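Local coordinates for penicillin-binding protein (PDB 3TG9) that probably binds penicillin and related beta-lactams in an active site of the serine beta-lactamase type, at residues 19-24 and 236-241; 56-61 and 155-160; 262-265 and 269-272; 275-280 and 285-290; 298-303 and 309-314. One frame throughout, in Å; residues are numbered along the deposited sequence.

Contact 1: 19-24 and 236-241; sequences TALMKK and DMMKLW
With CG anti to the backbone nitrogen in both L21 (chi1 171°) and M238 (chi1 -180°), the leucine of strand 19-24 and the methionine of helix 236-241 reach across the gap between them. The two side chains cross at about a right angle. The fork of the leucine closes on the root of the methionine. L21 CD1 lies 3.9 Å from M238 CB, and L21 CD2 approaches the same carbon to 4.0 Å. Farther along, the thioether slides past the first branch, with M238 SD 4.1 Å from L21 CD1. On the lysine side, M238 SD comes 3.7 Å from K23 CD. K23 thus offers the apolar middle of its chain, crossing M238 nearly at right angles, while its NZ travels on to hydrogen-bond the carbonyl oxygen of D27. The contact joins helix 234-245 to one face of the antiparallel sheet at the core of the serine beta-lactamase fold, here on strand 18-24 next to strand 308-314. Backbone hydrogen bonds tie L21 to V311 and K23 to I309, and M238 also rests on I309 and P29. A20 and M22 point to the other face of this sheet, where I327 of helix 320-330 covers them. The same helix 234-245 packs through M237 and L240 on F60 of helix 58-70.

Contact 2: 56-61 and 155-160; sequences GCKLFT and AGFILL
The amine of K58, whose aliphatic chain lies over the ring of F157, is gripped by three hydrogen-bond partners: N154 OD1, Y152 OH and the carbonyl oxygen of D227, with a weak fourth bond to S55 OG. To get there the lysine runs across one face of the phenylalanine, K58 CD standing 3.9 Å from the ring centroid and 14° off its normal, a CH-pi contact. L160 CD1 of the same helix as F157 covers the opposite face, 3.8 Å above the plane and over its centre, so the ring is clamped between lysine and leucine. S55 and K58 fit the SxxK motif of serine beta-lactamases and penicillin-binding proteins, with Y152 and N154 resembling the YxN motif, so the lysine probably belongs to the active site, and F157 packs along its chain. At the ring edge, T61 CB comes 3.8 Å from F157 CD2. The methyl of T61, trans to its backbone nitrogen, continues to the second helix, where T61 CG2 lies 4.0 Å from L160 CB. Its hydroxyl turns instead to the carbonyl oxygen of S226, whose own side chain hydrogen-bonds F157 O, so S226 bridges the two helices.

Contact 3: 262-265 and 269-272; sequences HVHC and DYYG
H264 and Y270 lay their rings over one another in an offset stack, centroids 4.1 Å apart and planes 13° from parallel. The overlap is uneven: the CZ end of the tyrosine sits over the centre of the imidazole, whereas H264 CD2 lies toward the rim of the phenol. The two first torsions differ: H264 CG is anti to its backbone nitrogen (chi1 -178°), whereas Y270 CG is anti to its carbonyl carbon (chi1 -61°), and the phenol comes to lie over the imidazole. At the imidazole edge, in its plane, H264 CD2 is 3.1 Å from D269 O, the carbonyl that also accepts from C265 N at 2.9 Å. H264 NE2 hydrogen-bonds D267 O in the turn, which helps to fix the ring's rotation. These strands form a beta hairpin at the margin of the main sheet, with strand 263-266 outermost. V263 and Y271 make its hydrogen-bonded pair, Y271 N to V263 O measuring 2.9 Å. H262 and V263 both face Y271 in a classic beta bulge, where H262 N adds only a weak bond to Y271 O. On the face opposite the stack, C265 SG packs 4.2 Å from Y271 CB. Farther out, V263 leans on T100 and F150, and the Y271 ring meets W276 edge-to-face.

Contact 4: 275-280 and 285-290; sequences VWIKQQ and SKYHVM
W276 and H288 form the tight part of this contact: W276 CB sits over one face of the imidazole, 3.6 Å from its centroid, and K286 CE covers the opposite face. Two backbone bonds clasp the pair, W276 N to H288 O and H288 N to W276 O, each 2.9 Å. M290 closes up beside the indole, its side chain crossing at about a right angle. M290 SD lies 4.5 Å from the centroid of the five-membered ring, 35° off its normal, an oblique Met-aromatic contact. On the other face of the sheet I277 and Y287 run side by side, with I277 CG1 at the tyrosine ring edge, 3.9 Å from Y287 CD1. The polar ends on the W276 face meet water. One water accepts from W276 NE1 at 3.3 Å; another accepts from K286 NZ at 2.9 Å and, weakly, from K278 NZ. These two like-charged ends are probably tolerated because D269 pairs with K278 and E328 with K286. Near the turn S285 and K286 both face K278, and S285 N reaches K278 O at 2.8 Å. The whole is an antiparallel hairpin carrying a classic beta bulge, in the central sheet of the serine beta-lactamase fold.

Contact 5: 298-303 and 309-314; sequences FHSAFY and IVVVCA
F298 turns the edge of its ring to C313, SG standing 80° off the ring normal and 3.7 Å from F298 CE1, a sulfur-aromatic contact. At the other end of the same face F302 does likewise with an aliphatic partner, I309 CG1 lying near its ring plane, 3.7 Å from F302 CD2. Between the two rings S300 meets V311, and its hydroxyl bends back across the strands: with OG trans to the backbone nitrogen (chi1 -161°), it donates to V310 O at 2.7 Å, in the carbonyl plane and on a lone pair. A second donor, A301 N, reaches the same oxygen at 3.0 Å, so this buried carbonyl is doubly held. S300 OG also touches the methyl V311 CG2, 3.3 Å away. On the opposite face Y303 folds over the sheet toward V310, presenting CE2 obliquely to V310 CG2 at 3.5 Å, while its hydroxyl goes to E328. The face of S300, F302 and I309 is covered by helix 234-245, with W241 bonded to the serine hydroxyl. Helix 320-330 lies over that of H299, V310 and V312, and strands 284-293 and 18-24 flank this hairpin on either side in the sheet.

How the contacts relate
Contacts 1, 3, 4 and 5 all reach the same eight-stranded antiparallel sheet, whereas contact 2 joins two helices, 58-70 and 155-168. Contacts 3, 4 and 5 are successive hairpins along the chain. Contacts 3 and 4, centres about 9 Å apart, are joined where strand 269-271 of contact 3 pairs with strand 276-279 of contact 4; contact 5 continues the series about 11 Å from contact 4. Contact 1 sets helix 234-245 on the early strand 18-24, which pairs with strand 308-314 of contact 5, the centres about 7 Å apart. Contact 2 lies in sequence between the two segments of contact 1, and its residues touch all four other contacts, so the segment holding the probable active-site lysine is packed among the sheet and its helices.

Contact 1: 19-24 and 236-241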
# COMPACT_ATOMS: atom_id res chain seq x y z
N THR B 19 -17.70 12.66 1.02
CA THR B 19 -18.60 13.33 1.96
C THR B 19 -18.58 14.85 1.74
O THR B 19 -17.52 15.48 1.79
CB THR B 19 -18.20 13.03 3.40
OG1 THR B 19 -18.38 11.63 3.67
CG2 THR B 19 -19.04 13.86 4.37
N ALA B 20 -19.76 15.42 1.50
CA ALA B 20 -19.90 16.87 1.40
C ALA B 20 -20.58 17.45 2.63
O ALA B 20 -21.37 16.77 3.29
CB ALA B 20 -20.67 17.25 0.14
N LEU B 21 -20.27 18.71 2.94
CA LEU B 21 -20.87 19.40 4.08
C LEU B 21 -21.18 20.86 3.73
O LEU B 21 -20.43 21.50 2.98
CB LEU B 21 -19.95 19.32 5.31
CG LEU B 21 -20.28 20.14 6.56
CD1 LEU B 21 -19.61 19.55 7.77
CD2 LEU B 21 -19.86 21.59 6.40
N MET B 22 -22.29 21.37 4.26
CA MET B 22 -22.63 22.79 4.11
C MET B 22 -23.20 23.35 5.40
O MET B 22 -24.11 22.77 5.98
CB MET B 22 -23.64 23.01 3.00
CG MET B 22 -24.55 24.19 3.28
SD MET B 22 -25.99 24.24 2.20
CE MET B 22 -25.34 25.18 0.83
N LYS B 23 -22.68 24.48 5.85
CA LYS B 23 -23.18 25.11 7.06
C LYS B 23 -23.45 26.59 6.83
O LYS B 23 -22.59 27.31 6.32
CB LYS B 23 -22.21 24.91 8.22
CG LYS B 23 -22.35 25.94 9.31
CD LYS B 23 -21.94 25.39 10.66
CE LYS B 23 -21.97 26.47 11.71
NZ LYS B 23 -22.60 26.00 12.96
N LYS B 24 -24.65 27.03 7.21
CA LYS B 24 -25.05 28.43 7.05
C LYS B 24 -25.07 29.17 8.38
O LYS B 24 -26.00 29.03 9.17
CB LYS B 24 -26.42 28.53 6.37
CG LYS B 24 -26.52 27.74 5.08
CD LYS B 24 -27.51 28.35 4.09
CE LYS B 24 -28.93 27.84 4.31
NZ LYS B 24 -29.84 28.27 3.21
N ASP B 236 -14.66 17.98 10.82
CA ASP B 236 -13.40 18.52 11.32
C ASP B 236 -12.88 19.67 10.41
O ASP B 236 -12.21 20.58 10.88
CB ASP B 236 -12.34 17.43 11.46
CG ASP B 236 -12.32 16.79 12.85
OD1 ASP B 236 -13.27 17.01 13.63
OD2 ASP B 236 -11.34 16.08 13.17
N MET B 237 -13.17 19.62 9.12
CA MET B 237 -12.76 20.73 8.25
C MET B 237 -13.65 21.93 8.54
O MET B 237 -13.18 23.07 8.60
CB MET B 237 -12.81 20.38 6.76
CG MET B 237 -12.18 21.47 5.88
SD MET B 237 -10.41 21.66 6.23
CE MET B 237 -10.08 23.32 5.60
N MET B 238 -14.93 21.67 8.75
CA MET B 238 -15.84 22.72 9.19
C MET B 238 -15.32 23.35 10.48
O MET B 238 -15.25 24.56 10.60
CB MET B 238 -17.23 22.15 9.41
CG MET B 238 -18.26 23.18 9.86
SD MET B 238 -19.65 22.43 10.70
CE MET B 238 -18.99 22.30 12.37
N LYS B 239 -14.96 22.53 11.45
CA LYS B 239 -14.44 23.05 12.71
C LYS B 239 -13.17 23.85 12.51
O LYS B 239 -12.87 24.74 13.30
CB LYS B 239 -14.16 21.91 13.70
CG LYS B 239 -15.39 21.19 14.22
CD LYS B 239 -15.01 20.17 15.29
CE LYS B 239 -16.13 19.17 15.55
NZ LYS B 239 -17.47 19.83 15.55
N LEU B 240 -12.40 23.52 11.48
CA LEU B 240 -11.14 24.23 11.26
C LEU B 240 -11.39 25.67 10.79
O LEU B 240 -10.72 26.60 11.24
CB LEU B 240 -10.23 23.48 10.27
CG LEU B 240 -8.99 24.35 10.02
CD1 LEU B 240 -7.68 23.63 10.16
CD2 LEU B 240 -9.09 25.10 8.69
N TRP B 241 -12.34 25.84 9.88
CA TRP B 241 -12.72 27.17 9.42
C TRP B 241 -13.28 28.00 10.59
O TRP B 241 -12.90 29.15 10.79
CB TRP B 241 -13.77 27.07 8.32
CG TRP B 241 -13.25 26.69 6.96
CD1 TRP B 241 -13.55 25.56 6.25
CD2 TRP B 241 -12.37 27.46 6.13
NE1 TRP B 241 -12.89 25.57 5.04
CE2 TRP B 241 -12.16 26.73 4.94
CE3 TRP B 241 -11.73 28.69 6.28
CZ2 TRP B 241 -11.35 27.19 3.90
CZ3 TRP B 241 -10.92 29.16 5.26
CH2 TRP B 241 -10.74 28.40 4.08

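Contact 2: 56-61 and 155-160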
# COMPACT_ATOMS: atom_id res chain seq x y z
N GLY B 56 -5.03 20.71 0.20
CA GLY B 56 -5.93 21.41 1.10
C GLY B 56 -5.23 21.83 2.39
O GLY B 56 -5.56 22.87 2.96
N CYS B 57 -4.27 21.03 2.84
CA CYS B 57 -3.67 21.23 4.16
C CYS B 57 -2.45 22.16 4.16
O CYS B 57 -1.79 22.32 5.19
CB CYS B 57 -3.32 19.89 4.81
SG CYS B 57 -2.07 18.96 3.94
N LYS B 58 -2.14 22.75 3.01
CA LYS B 58 -1.16 23.84 2.96
C LYS B 58 -1.60 24.96 3.90
O LYS B 58 -0.77 25.68 4.44
CB LYS B 58 -0.99 24.38 1.55
CG LYS B 58 -0.11 23.54 0.65
CD LYS B 58 0.33 24.32 -0.59
CE LYS B 58 1.39 23.54 -1.35
NZ LYS B 58 0.81 22.33 -1.99
N LEU B 59 -2.91 25.09 4.08
CA LEU B 59 -3.49 26.06 5.01
C LEU B 59 -3.03 25.83 6.46
O LEU B 59 -2.77 26.79 7.19
CB LEU B 59 -5.02 26.04 4.95
CG LEU B 59 -5.77 26.93 5.95
CD1 LEU B 59 -5.30 28.38 5.86
CD2 LEU B 59 -7.25 26.85 5.70
N PHE B 60 -2.96 24.55 6.86
CA PHE B 60 -2.54 24.20 8.22
C PHE B 60 -1.08 24.57 8.39
O PHE B 60 -0.65 24.95 9.48
CB PHE B 60 -2.70 22.70 8.51
CG PHE B 60 -4.04 22.11 8.12
CD1 PHE B 60 -5.12 22.93 7.81
CD2 PHE B 60 -4.21 20.73 8.07
CE1 PHE B 60 -6.34 22.37 7.44
CE2 PHE B 60 -5.43 20.18 7.71
CZ PHE B 60 -6.50 21.01 7.39
N THR B 61 -0.31 24.44 7.32
CA THR B 61 1.10 24.82 7.35
C THR B 61 1.22 26.33 7.55
O THR B 61 2.04 26.79 8.35
CB THR B 61 1.83 24.41 6.06
OG1 THR B 61 1.64 23.01 5.84
CG2 THR B 61 3.31 24.71 6.16
N ALA B 155 7.43 22.33 -3.12
CA ALA B 155 8.67 22.29 -2.35
C ALA B 155 8.72 23.48 -1.40
O ALA B 155 9.22 23.38 -0.28
CB ALA B 155 9.88 22.29 -3.28
N GLY B 156 8.17 24.61 -1.83
CA GLY B 156 8.12 25.79 -1.00
C GLY B 156 7.39 25.56 0.31
O GLY B 156 7.70 26.17 1.33
N PHE B 157 6.39 24.68 0.29
CA PHE B 157 5.67 24.38 1.52
C PHE B 157 6.32 23.26 2.32
O PHE B 157 6.10 23.14 3.53
CB PHE B 157 4.18 24.15 1.28
CG PHE B 157 3.36 25.41 1.40
CD1 PHE B 157 3.52 26.44 0.49
CD2 PHE B 157 2.49 25.58 2.46
CE1 PHE B 157 2.79 27.62 0.61
CE2 PHE B 157 1.75 26.76 2.60
CZ PHE B 157 1.91 27.77 1.66
N ILE B 158 7.14 22.45 1.65
CA ILE B 158 8.04 21.54 2.37
C ILE B 158 9.02 22.37 3.20
O ILE B 158 9.20 22.12 4.39
CB ILE B 158 8.85 20.64 1.42
CG1 ILE B 158 7.94 19.66 0.69
CG2 ILE B 158 9.92 19.89 2.21
CD1 ILE B 158 7.28 18.65 1.61
N LEU B 159 9.64 23.36 2.56
CA LEU B 159 10.59 24.24 3.24
C LEU B 159 9.97 24.91 4.47
O LEU B 159 10.60 25.00 5.52
CB LEU B 159 11.17 25.28 2.28
CG LEU B 159 12.03 24.71 1.14
CD1 LEU B 159 12.37 25.77 0.09
CD2 LEU B 159 13.28 24.05 1.68
N LEU B 160 8.73 25.38 4.33
CA LEU B 160 8.02 25.94 5.47
C LEU B 160 7.85 24.89 6.59
O LEU B 160 8.00 25.20 7.77
CB LEU B 160 6.67 26.51 5.04
CG LEU B 160 6.64 27.86 4.30
CD1 LEU B 160 5.24 28.18 3.82
CD2 LEU B 160 7.18 29.00 5.16

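Contact 3: 262-265 and 269-272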
# COMPACT_ATOMS: atom_id res chain seq x y z
N HIS B 262 -2.28 38.96 -0.59
CA HIS B 262 -0.91 39.43 -0.82
C HIS B 262 -0.53 39.36 -2.28
O HIS B 262 0.22 40.20 -2.77
CB HIS B 262 0.09 38.59 -0.02
CG HIS B 262 -0.08 38.70 1.46
ND1 HIS B 262 -0.64 37.70 2.22
CD2 HIS B 262 0.25 39.69 2.33
CE1 HIS B 262 -0.66 38.06 3.49
NE2 HIS B 262 -0.13 39.27 3.58
N VAL B 263 -1.03 38.35 -2.97
CA VAL B 263 -0.68 38.15 -4.37
C VAL B 263 -1.95 38.15 -5.19
O VAL B 263 -2.98 37.62 -4.76
CB VAL B 263 0.05 36.80 -4.61
CG1 VAL B 263 0.48 36.67 -6.06
CG2 VAL B 263 1.24 36.67 -3.69
N HIS B 264 -1.89 38.76 -6.37
CA HIS B 264 -2.95 38.61 -7.35
C HIS B 264 -2.45 37.64 -8.40
O HIS B 264 -1.42 37.88 -9.01
CB HIS B 264 -3.30 39.96 -7.98
CG HIS B 264 -4.41 39.89 -8.98
ND1 HIS B 264 -4.73 40.93 -9.82
CD2 HIS B 264 -5.29 38.89 -9.26
CE1 HIS B 264 -5.75 40.58 -10.58
NE2 HIS B 264 -6.11 39.35 -10.26
N CYS B 265 -3.18 36.54 -8.60
CA CYS B 265 -2.74 35.51 -9.55
C CYS B 265 -3.30 35.75 -10.95
O CYS B 265 -2.55 35.79 -11.93
CB CYS B 265 -3.16 34.13 -9.06
SG CYS B 265 -2.93 33.94 -7.31
N ASP B 269 -8.77 35.70 -8.76
CA ASP B 269 -8.00 34.90 -7.85
C ASP B 269 -6.80 35.62 -7.25
O ASP B 269 -5.94 36.15 -7.96
CB ASP B 269 -7.54 33.61 -8.54
CG ASP B 269 -8.71 32.79 -9.03
OD1 ASP B 269 -9.64 32.56 -8.23
OD2 ASP B 269 -8.70 32.38 -10.21
N TYR B 270 -6.76 35.62 -5.92
CA TYR B 270 -5.64 36.12 -5.15
C TYR B 270 -5.19 35.01 -4.21
O TYR B 270 -5.92 34.05 -4.01
CB TYR B 270 -6.07 37.35 -4.36
CG TYR B 270 -6.55 38.48 -5.24
CD1 TYR B 270 -7.78 38.40 -5.90
CD2 TYR B 270 -5.78 39.62 -5.44
CE1 TYR B 270 -8.22 39.42 -6.72
CE2 TYR B 270 -6.22 40.66 -6.26
CZ TYR B 270 -7.44 40.55 -6.89
OH TYR B 270 -7.89 41.55 -7.72
N TYR B 271 -3.99 35.14 -3.66
CA TYR B 271 -3.50 34.18 -2.68
C TYR B 271 -3.12 34.92 -1.41
O TYR B 271 -2.57 36.02 -1.48
CB TYR B 271 -2.30 33.41 -3.23
CG TYR B 271 -2.07 32.04 -2.60
CD1 TYR B 271 -1.02 31.83 -1.71
CD2 TYR B 271 -2.88 30.96 -2.92
CE1 TYR B 271 -0.81 30.59 -1.15
CE2 TYR B 271 -2.67 29.72 -2.37
CZ TYR B 271 -1.64 29.53 -1.47
OH TYR B 271 -1.42 28.29 -0.92
N GLY B 272 -3.43 34.34 -0.26
CA GLY B 272 -3.04 34.92 1.01
C GLY B 272 -1.81 34.21 1.52
O GLY B 272 -0.85 34.01 0.78

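Contact 4: 275-280 and 285-290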
# COMPACT_ATOMS: atom_id res chain seq x y z
N VAL B 275 -3.66 30.15 1.51
CA VAL B 275 -5.09 30.07 1.26
C VAL B 275 -5.40 30.83 -0.04
O VAL B 275 -4.69 31.77 -0.39
CB VAL B 275 -5.89 30.63 2.46
CG1 VAL B 275 -5.61 32.12 2.64
CG2 VAL B 275 -7.39 30.37 2.31
N TRP B 276 -6.43 30.40 -0.78
CA TRP B 276 -6.89 31.12 -1.97
C TRP B 276 -7.98 32.13 -1.61
O TRP B 276 -8.77 31.90 -0.68
CB TRP B 276 -7.46 30.15 -3.01
CG TRP B 276 -6.44 29.27 -3.67
CD1 TRP B 276 -6.15 27.97 -3.37
CD2 TRP B 276 -5.57 29.63 -4.75
NE1 TRP B 276 -5.16 27.50 -4.20
CE2 TRP B 276 -4.79 28.50 -5.06
CE3 TRP B 276 -5.39 30.80 -5.50
CZ2 TRP B 276 -3.83 28.50 -6.07
CZ3 TRP B 276 -4.44 30.80 -6.50
CH2 TRP B 276 -3.67 29.66 -6.78
N ILE B 277 -8.02 33.24 -2.34
CA ILE B 277 -9.02 34.27 -2.09
C ILE B 277 -9.77 34.64 -3.36
O ILE B 277 -9.17 34.89 -4.41
CB ILE B 277 -8.38 35.54 -1.51
CG1 ILE B 277 -7.65 35.21 -0.21
CG2 ILE B 277 -9.43 36.63 -1.28
CD1 ILE B 277 -6.79 36.32 0.30
N LYS B 278 -11.09 34.65 -3.27
CA LYS B 278 -11.92 35.05 -4.40
C LYS B 278 -12.42 36.45 -4.13
O LYS B 278 -13.15 36.68 -3.16
CB LYS B 278 -13.08 34.09 -4.60
CG LYS B 278 -13.83 34.28 -5.90
CD LYS B 278 -13.02 33.72 -7.08
CE LYS B 278 -12.69 32.25 -6.83
NZ LYS B 278 -12.33 31.56 -8.09
N GLN B 279 -12.02 37.39 -4.97
CA GLN B 279 -12.39 38.79 -4.80
C GLN B 279 -12.89 39.38 -6.11
O GLN B 279 -12.14 39.47 -7.09
CB GLN B 279 -11.20 39.60 -4.29
CG GLN B 279 -11.53 41.02 -3.91
CD GLN B 279 -10.29 41.84 -3.65
OE1 GLN B 279 -9.85 41.96 -2.51
NE2 GLN B 279 -9.70 42.39 -4.71
N GLN B 280 -14.16 39.77 -6.13
CA GLN B 280 -14.79 40.25 -7.35
C GLN B 280 -15.65 41.47 -7.05
O GLN B 280 -16.42 41.49 -6.08
CB GLN B 280 -15.63 39.14 -7.97
CG GLN B 280 -16.50 38.39 -6.96
CD GLN B 280 -16.71 36.93 -7.32
OE1 GLN B 280 -17.64 36.28 -6.83
NE2 GLN B 280 -15.84 36.39 -8.18
N SER B 285 -15.51 37.25 -1.83
CA SER B 285 -16.64 36.34 -1.79
C SER B 285 -16.33 35.03 -1.05
O SER B 285 -17.21 34.43 -0.43
CB SER B 285 -17.14 36.04 -3.20
OG SER B 285 -16.06 35.73 -4.05
N LYS B 286 -15.07 34.59 -1.10
CA LYS B 286 -14.70 33.39 -0.36
C LYS B 286 -13.21 33.21 -0.14
O LYS B 286 -12.38 33.69 -0.90
CB LYS B 286 -15.28 32.12 -1.00
CG LYS B 286 -14.64 31.69 -2.30
CD LYS B 286 -15.03 30.26 -2.64
CE LYS B 286 -14.87 29.98 -4.12
NZ LYS B 286 -15.27 28.59 -4.49
N TYR B 287 -12.90 32.54 0.97
CA TYR B 287 -11.57 32.01 1.19
C TYR B 287 -11.70 30.52 0.94
O TYR B 287 -12.65 29.89 1.40
CB TYR B 287 -11.13 32.28 2.62
CG TYR B 287 -11.20 33.74 3.00
CD1 TYR B 287 -10.19 34.61 2.64
CD2 TYR B 287 -12.27 34.24 3.73
CE1 TYR B 287 -10.23 35.95 3.00
CE2 TYR B 287 -12.33 35.57 4.09
CZ TYR B 287 -11.31 36.42 3.71
OH TYR B 287 -11.37 37.75 4.07
N HIS B 288 -10.77 29.95 0.19
CA HIS B 288 -10.92 28.53 -0.12
C HIS B 288 -9.61 27.80 -0.31
O HIS B 288 -8.58 28.39 -0.65
CB HIS B 288 -11.85 28.33 -1.33
CG HIS B 288 -11.29 28.80 -2.63
ND1 HIS B 288 -11.11 30.14 -2.93
CD2 HIS B 288 -10.89 28.12 -3.73
CE1 HIS B 288 -10.62 30.26 -4.15
NE2 HIS B 288 -10.47 29.04 -4.65
N VAL B 289 -9.64 26.50 -0.06
CA VAL B 289 -8.52 25.63 -0.37
C VAL B 289 -9.02 24.49 -1.22
O VAL B 289 -10.22 24.22 -1.28
CB VAL B 289 -7.84 25.07 0.89
CG1 VAL B 289 -7.13 26.18 1.65
CG2 VAL B 289 -8.84 24.34 1.78
N MET B 290 -8.09 23.81 -1.88
CA MET B 290 -8.42 22.66 -2.69
C MET B 290 -7.20 21.77 -2.75
O MET B 290 -6.11 22.18 -2.35
CB MET B 290 -8.76 23.10 -4.10
CG MET B 290 -7.53 23.58 -4.81
SD MET B 290 -7.83 24.99 -5.85
CE MET B 290 -8.51 26.13 -4.67
O HOH W 1 -3.92 24.58 -3.48
O HOH W 2 -14.46 29.14 -7.24

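Contact 5: 298-303 and 309-314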
# COMPACT_ATOMS: atom_id res chain seq x y z
N PHE B 298 -10.59 17.54 -3.32
CA PHE B 298 -11.00 18.25 -2.12
C PHE B 298 -11.23 19.72 -2.45
O PHE B 298 -10.40 20.34 -3.10
CB PHE B 298 -9.90 18.12 -1.07
CG PHE B 298 -10.15 18.91 0.19
CD1 PHE B 298 -11.13 18.51 1.10
CD2 PHE B 298 -9.39 20.04 0.49
CE1 PHE B 298 -11.34 19.20 2.28
CE2 PHE B 298 -9.59 20.73 1.66
CZ PHE B 298 -10.58 20.32 2.55
N HIS B 299 -12.36 20.26 -2.01
CA HIS B 299 -12.62 21.69 -2.10
C HIS B 299 -13.30 22.12 -0.83
O HIS B 299 -14.23 21.46 -0.38
CB HIS B 299 -13.53 22.04 -3.28
CG HIS B 299 -12.79 22.24 -4.57
ND1 HIS B 299 -12.69 21.26 -5.53
CD2 HIS B 299 -12.12 23.31 -5.05
CE1 HIS B 299 -11.98 21.71 -6.55
NE2 HIS B 299 -11.62 22.95 -6.28
N SER B 300 -12.83 23.21 -0.25
CA SER B 300 -13.46 23.72 0.95
C SER B 300 -13.35 25.24 0.99
O SER B 300 -12.37 25.81 0.51
CB SER B 300 -12.84 23.10 2.19
OG SER B 300 -13.68 23.23 3.31
N ALA B 301 -14.35 25.90 1.57
CA ALA B 301 -14.43 27.34 1.53
C ALA B 301 -15.21 27.94 2.68
O ALA B 301 -16.09 27.30 3.26
CB ALA B 301 -15.03 27.79 0.21
N PHE B 302 -14.86 29.18 3.02
CA PHE B 302 -15.62 29.97 3.97
C PHE B 302 -16.12 31.22 3.26
O PHE B 302 -15.35 31.98 2.67
CB PHE B 302 -14.73 30.37 5.15
CG PHE B 302 -15.43 31.21 6.17
CD1 PHE B 302 -15.37 32.59 6.11
CD2 PHE B 302 -16.15 30.63 7.21
CE1 PHE B 302 -16.01 33.38 7.06
CE2 PHE B 302 -16.80 31.41 8.16
CZ PHE B 302 -16.73 32.78 8.08
N TYR B 303 -17.44 31.42 3.29
CA TYR B 303 -18.05 32.54 2.61
C TYR B 303 -18.40 33.64 3.61
O TYR B 303 -19.40 33.54 4.32
CB TYR B 303 -19.30 32.07 1.86
CG TYR B 303 -19.02 30.91 0.93
CD1 TYR B 303 -18.74 31.11 -0.41
CD2 TYR B 303 -19.02 29.60 1.40
CE1 TYR B 303 -18.49 30.05 -1.26
CE2 TYR B 303 -18.76 28.53 0.56
CZ TYR B 303 -18.50 28.76 -0.77
OH TYR B 303 -18.24 27.69 -1.61
N ILE B 309 -19.97 27.78 5.26
CA ILE B 309 -18.84 26.86 5.16
C ILE B 309 -19.26 25.70 4.27
O ILE B 309 -20.33 25.13 4.47
CB ILE B 309 -18.42 26.30 6.53
CG1 ILE B 309 -17.89 27.41 7.44
CG2 ILE B 309 -17.35 25.23 6.37
CD1 ILE B 309 -17.63 26.94 8.87
N VAL B 310 -18.43 25.38 3.29
CA VAL B 310 -18.63 24.20 2.46
C VAL B 310 -17.38 23.31 2.53
O VAL B 310 -16.26 23.80 2.60
CB VAL B 310 -18.97 24.56 0.99
CG1 VAL B 310 -19.14 23.29 0.15
CG2 VAL B 310 -20.22 25.41 0.93
N VAL B 311 -17.59 22.01 2.57
CA VAL B 311 -16.49 21.06 2.59
C VAL B 311 -16.86 19.95 1.65
O VAL B 311 -17.91 19.33 1.81
CB VAL B 311 -16.24 20.48 3.99
CG1 VAL B 311 -15.06 19.54 3.97
CG2 VAL B 311 -16.03 21.58 5.02
N VAL B 312 -16.03 19.70 0.65
CA VAL B 312 -16.23 18.53 -0.21
C VAL B 312 -15.00 17.63 -0.17
O VAL B 312 -13.94 18.00 -0.68
CB VAL B 312 -16.57 18.94 -1.66
CG1 VAL B 312 -16.91 17.72 -2.48
CG2 VAL B 312 -17.75 19.92 -1.67
N CYS B 313 -15.14 16.46 0.46
CA CYS B 313 -14.08 15.46 0.49
C CYS B 313 -14.45 14.32 -0.46
O CYS B 313 -15.60 13.89 -0.49
CB CYS B 313 -13.89 14.93 1.90
SG CYS B 313 -13.27 16.12 3.11
N ALA B 314 -13.49 13.84 -1.24
CA ALA B 314 -13.75 12.70 -2.12
C ALA B 314 -12.56 11.76 -2.20
O ALA B 314 -11.41 12.21 -2.28
CB ALA B 314 -14.15 13.17 -3.50